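Local coordinates for envelope protein (White spot syndrome virus, PDB 7DDA), which forms part of the viral envelope and, through the C-terminal domain modelled here, probably binds heparin at sulfate-binding sites, at residues V35-D40 with I163-N168; I115-E120 with A159-Y164. One frame throughout, in Å; residues are numbered along the deposited sequence.

Strand 160-170 lies between the two partners described here: contact 1 joins it to strand 30-40, and contact 2 joins it to strand 110-120, which is the outermost strand on that side within this chain. I163 and Y164 belong to both. Contact 1 is wholly buried and its side chains are almost all hydrocarbon or aromatic. Contact 2 is partly buried, and one of its faces carries carboxylates, a lysine and the tyrosine hydroxyl, close to the other two subunits of the trimer. The contacts also touch directly: D40 OD1 forms a salt bridge with K160 NZ at 2.6 Å, and I36 packs on I162.

Contact 1. Residues V35-D40 with I163-N168; sequences VIVKAD and IYFFLN
V37 and F165 touch through V37 CG2, which comes to 3.5 Å from F165 CE1 on an oblique approach, while V37 CB lies at the edge of the ring near its plane. V35 carbonyl oxygen sits at the same ring's edge, 3.4 Å from F165 CD1. Further along, V35 CG2 reaches L167 CD1 at 4.0 Å. These residues and I163 point into the core of a beta sandwich, where Y100 and L102 of strand 95-104 and I82 of strand 80-89 in the opposing sheet cover them. Strands 30-40 and 160-170 are neighbours in the sheet facing that one and run antiparallel, the two segments at 157° between their N-to-C directions. V35-F165 and V37-I163 are hydrogen-bonded pairs, each joined by two backbone bonds; V37 N to I163 O and I163 N to V37 O are both nearly straight.

I36 and Y164, the non-hydrogen-bonded pair between them, turn to the other face of the sheet, where I36 packs on F166 and Y164 on F116, both of the third subunit. The Y164 hydroxyl is engaged by E118 of strand 110-120. With CG1 of I36 beside its backbone N (chi1 -53°), that carbon lies 3.6 Å from Y164 CD2. The other branch makes a CH-pi contact: I36 CG2 stands over one face of the Y164 ring, 4.1 Å from its centroid and displaced toward the rim.

Contact 2. Residues I115-E120 with A159-Y164; sequences IFAEIE and AKLIIY
The Y164 ring, one face of which is taken by I36 of strand 30-40, has two oxygens from strand 110-120 at its edge, both near its plane: F116 O, 3.3 Å from Y164 CD1, and E118 OE2, 3.1 Å from Y164 OH and within hydrogen-bonding distance. The F116 ring lies beside it, the two side chains pointing the same way with their planes inclined at 38°, and F116 CD2 is 3.6 Å from Y164 CD1. Beyond this pair, F116 meets F116 of both other subunits edge-to-face, so the aromatic patch continues across the trimer interface.

The E118 carboxylate is turned 33° from the tyrosine ring. Its chain starts with CG between the backbone N and the carbonyl carbon (chi1 54°) and bends at chi2, its end coming nearer strand 160-170, alongside I162. OE2 is 3.5 Å from I162 CB, while E118 CG lies near Y164 CE1.

Behind these groups is a regular antiparallel pairing, with strand 110-120 outermost in this chain's sheet of the beta sandwich. F116-Y164, E118-I162 and E120-K160 are hydrogen-bonded pairs, each with two backbone bonds. A117-I163 and I119-L161 are the non-hydrogen-bonded pairs, and their side chains lie on the inner face, where F150 covers A117 and I163 while L98 meets L161. I119, toward the end of the strand, meets loop residues C41, T128 and Q155. Diagonally across, A117 CB is 4.0 Å from L161 CD1.

On the E118 face, E120 CB packs at 3.8 Å against I162 CG1, and E120 OE2 continues to a salt bridge with R137 of the third subunit. K160 leads away from E120; its NZ pairs with D40 and D47 on the far side of strand 160-170.

Contact 1. Residues V35-D40 with I163-N168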
# COMPACT_ATOMS: atom_id res chain seq x y z
N VAL A 35 4.88 -2.51 9.91
CA VAL A 35 6.15 -1.83 10.10
C VAL A 35 6.62 -1.33 8.73
O VAL A 35 6.75 -2.11 7.78
CB VAL A 35 7.19 -2.75 10.76
CG1 VAL A 35 8.46 -1.99 11.10
CG2 VAL A 35 6.61 -3.37 12.02
N ILE A 36 6.85 -0.02 8.63
CA ILE A 36 7.24 0.64 7.39
C ILE A 36 8.73 0.97 7.48
O ILE A 36 9.15 1.74 8.36
CB ILE A 36 6.40 1.90 7.13
CG1 ILE A 36 4.91 1.59 7.20
CG2 ILE A 36 6.73 2.52 5.78
CD1 ILE A 36 4.01 2.82 6.99
N VAL A 37 9.52 0.38 6.60
CA VAL A 37 10.97 0.52 6.63
C VAL A 37 11.39 1.33 5.42
O VAL A 37 11.00 1.00 4.28
CB VAL A 37 11.68 -0.85 6.63
CG1 VAL A 37 13.19 -0.67 6.46
CG2 VAL A 37 11.34 -1.63 7.89
N LYS A 38 12.16 2.39 5.66
CA LYS A 38 12.79 3.18 4.61
C LYS A 38 14.27 2.80 4.50
O LYS A 38 15.02 2.90 5.48
CB LYS A 38 12.65 4.68 4.91
CG LYS A 38 13.43 5.54 3.92
CD LYS A 38 12.85 6.94 3.80
CE LYS A 38 13.44 7.89 4.79
NZ LYS A 38 14.75 8.38 4.31
N ALA A 39 14.68 2.36 3.31
CA ALA A 39 16.06 1.96 3.06
C ALA A 39 16.60 2.68 1.83
O ALA A 39 15.85 3.07 0.93
CB ALA A 39 16.17 0.45 2.85
N ASP A 40 17.92 2.84 1.77
CA ASP A 40 18.53 3.60 0.69
C ASP A 40 18.75 2.73 -0.54
O ASP A 40 19.26 1.61 -0.44
CB ASP A 40 19.85 4.20 1.15
CG ASP A 40 20.45 5.10 0.12
OD1 ASP A 40 20.05 6.28 0.06
OD2 ASP A 40 21.29 4.60 -0.67
N ILE A 163 9.62 -0.48 2.39
CA ILE A 163 9.11 -1.84 2.55
C ILE A 163 8.08 -1.85 3.67
O ILE A 163 8.33 -1.32 4.76
CB ILE A 163 10.24 -2.84 2.86
CG1 ILE A 163 11.43 -2.65 1.93
CG2 ILE A 163 9.72 -4.25 2.77
CD1 ILE A 163 12.67 -3.38 2.45
N TYR A 164 6.94 -2.47 3.40
CA TYR A 164 5.86 -2.57 4.37
C TYR A 164 5.78 -4.03 4.81
O TYR A 164 5.61 -4.93 3.97
CB TYR A 164 4.53 -2.08 3.79
CG TYR A 164 4.55 -0.64 3.28
CD1 TYR A 164 5.24 -0.30 2.12
CD2 TYR A 164 3.87 0.37 3.95
CE1 TYR A 164 5.26 1.01 1.65
CE2 TYR A 164 3.88 1.68 3.49
CZ TYR A 164 4.58 2.00 2.34
OH TYR A 164 4.60 3.31 1.86
N PHE A 165 5.92 -4.27 6.11
CA PHE A 165 5.82 -5.60 6.68
C PHE A 165 4.48 -5.72 7.38
O PHE A 165 4.20 -4.96 8.32
CB PHE A 165 6.95 -5.87 7.67
CG PHE A 165 8.32 -5.80 7.06
CD1 PHE A 165 8.95 -4.58 6.89
CD2 PHE A 165 8.97 -6.94 6.67
CE1 PHE A 165 10.22 -4.51 6.33
CE2 PHE A 165 10.23 -6.88 6.12
CZ PHE A 165 10.85 -5.67 5.95
N PHE A 166 3.66 -6.67 6.93
CA PHE A 166 2.34 -6.92 7.51
C PHE A 166 2.43 -8.18 8.37
O PHE A 166 2.43 -9.30 7.85
CB PHE A 166 1.28 -7.04 6.43
CG PHE A 166 1.26 -5.87 5.48
CD1 PHE A 166 0.83 -4.62 5.92
CD2 PHE A 166 1.71 -5.99 4.18
CE1 PHE A 166 0.81 -3.54 5.06
CE2 PHE A 166 1.70 -4.92 3.33
CZ PHE A 166 1.24 -3.69 3.76
N LEU A 167 2.49 -7.97 9.69
CA LEU A 167 2.83 -9.02 10.64
C LEU A 167 1.59 -9.54 11.36
O LEU A 167 0.77 -8.76 11.85
CB LEU A 167 3.85 -8.48 11.64
CG LEU A 167 5.22 -8.33 10.98
CD1 LEU A 167 6.05 -7.31 11.72
CD2 LEU A 167 5.95 -9.67 10.99
N ASN A 168 1.45 -10.86 11.39
CA ASN A 168 0.34 -11.52 12.07
C ASN A 168 0.90 -12.59 12.99
O ASN A 168 1.37 -13.63 12.51
CB ASN A 168 -0.65 -12.11 11.06
CG ASN A 168 -1.88 -12.69 11.73
OD1 ASN A 168 -2.57 -13.53 11.16
ND2 ASN A 168 -2.14 -12.26 12.97

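Contact 2. Residues I115-E120 with A159-Y164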
# COMPACT_ATOMS: atom_id res chain seq x y z
N ILE A 115 4.50 -8.74 2.60
CA ILE A 115 5.24 -7.52 2.30
C ILE A 115 4.67 -6.79 1.08
O ILE A 115 4.05 -7.37 0.19
CB ILE A 115 6.74 -7.78 2.04
CG1 ILE A 115 6.88 -8.54 0.73
CG2 ILE A 115 7.42 -8.46 3.23
CD1 ILE A 115 8.26 -8.68 0.27
N PHE A 116 4.94 -5.50 1.07
CA PHE A 116 4.76 -4.63 -0.07
C PHE A 116 5.94 -3.66 -0.09
O PHE A 116 6.41 -3.21 0.96
CB PHE A 116 3.42 -3.87 0.03
CG PHE A 116 3.26 -2.80 -1.01
CD1 PHE A 116 3.20 -3.13 -2.36
CD2 PHE A 116 3.25 -1.46 -0.65
CE1 PHE A 116 3.09 -2.15 -3.32
CE2 PHE A 116 3.13 -0.47 -1.62
CZ PHE A 116 3.04 -0.81 -2.96
N ALA A 117 6.43 -3.34 -1.29
CA ALA A 117 7.56 -2.44 -1.41
C ALA A 117 7.37 -1.52 -2.61
O ALA A 117 6.75 -1.89 -3.61
CB ALA A 117 8.88 -3.21 -1.54
N GLU A 118 7.91 -0.30 -2.50
CA GLU A 118 7.77 0.71 -3.53
C GLU A 118 8.94 1.68 -3.47
O GLU A 118 9.49 1.96 -2.40
CB GLU A 118 6.40 1.42 -3.41
CG GLU A 118 6.00 2.04 -2.03
CD GLU A 118 6.31 3.51 -1.83
OE1 GLU A 118 6.55 4.21 -2.81
OE2 GLU A 118 6.19 3.99 -0.67
N ILE A 119 9.37 2.14 -4.65
CA ILE A 119 10.46 3.11 -4.75
C ILE A 119 9.92 4.51 -4.49
O ILE A 119 8.92 4.94 -5.08
CB ILE A 119 11.12 3.03 -6.14
CG1 ILE A 119 11.58 1.60 -6.43
CG2 ILE A 119 12.28 4.02 -6.24
CD1 ILE A 119 12.90 1.28 -5.84
N GLU A 120 10.57 5.23 -3.59
CA GLU A 120 10.21 6.60 -3.27
C GLU A 120 11.29 7.51 -3.83
O GLU A 120 12.45 7.43 -3.42
CB GLU A 120 10.07 6.80 -1.77
CG GLU A 120 9.35 8.04 -1.39
CD GLU A 120 9.36 8.24 0.09
OE1 GLU A 120 8.39 7.79 0.75
OE2 GLU A 120 10.34 8.82 0.60
N ALA A 159 17.17 8.08 -4.11
CA ALA A 159 15.94 7.31 -4.14
C ALA A 159 15.93 6.27 -3.03
O ALA A 159 16.97 5.72 -2.65
CB ALA A 159 15.78 6.63 -5.51
N LYS A 160 14.74 5.99 -2.49
CA LYS A 160 14.58 5.11 -1.35
C LYS A 160 13.69 3.92 -1.68
O LYS A 160 12.80 3.99 -2.54
CB LYS A 160 13.99 5.85 -0.14
CG LYS A 160 14.78 7.08 0.33
CD LYS A 160 16.21 6.72 0.67
CE LYS A 160 16.99 7.91 1.23
NZ LYS A 160 18.35 7.49 1.66
N LEU A 161 13.93 2.82 -0.97
CA LEU A 161 13.06 1.66 -0.98
C LEU A 161 12.23 1.68 0.30
O LEU A 161 12.78 1.74 1.40
CB LEU A 161 13.87 0.37 -1.08
CG LEU A 161 13.15 -0.98 -1.09
CD1 LEU A 161 12.20 -1.11 -2.28
CD2 LEU A 161 14.17 -2.11 -1.11
N ILE A 162 10.90 1.70 0.15
CA ILE A 162 9.99 1.65 1.29
C ILE A 162 9.37 0.26 1.31
O ILE A 162 8.70 -0.14 0.36
CB ILE A 162 8.92 2.75 1.22
CG1 ILE A 162 9.55 4.11 0.87
CG2 ILE A 162 8.20 2.86 2.52
CD1 ILE A 162 10.54 4.63 1.91
N ILE A 163 9.62 -0.48 2.39
CA ILE A 163 9.11 -1.84 2.55
C ILE A 163 8.08 -1.85 3.67
O ILE A 163 8.33 -1.32 4.76
CB ILE A 163 10.24 -2.84 2.86
CG1 ILE A 163 11.43 -2.65 1.93
CG2 ILE A 163 9.72 -4.25 2.77
CD1 ILE A 163 12.67 -3.38 2.45
N TYR A 164 6.94 -2.47 3.40
CA TYR A 164 5.86 -2.57 4.37
C TYR A 164 5.78 -4.03 4.81
O TYR A 164 5.61 -4.93 3.97
CB TYR A 164 4.53 -2.08 3.79
CG TYR A 164 4.55 -0.64 3.28
CD1 TYR A 164 5.24 -0.30 2.12
CD2 TYR A 164 3.87 0.37 3.95
CE1 TYR A 164 5.26 1.01 1.65
CE2 TYR A 164 3.88 1.68 3.49
CZ TYR A 164 4.58 2.00 2.34
OH TYR A 164 4.60 3.31 1.86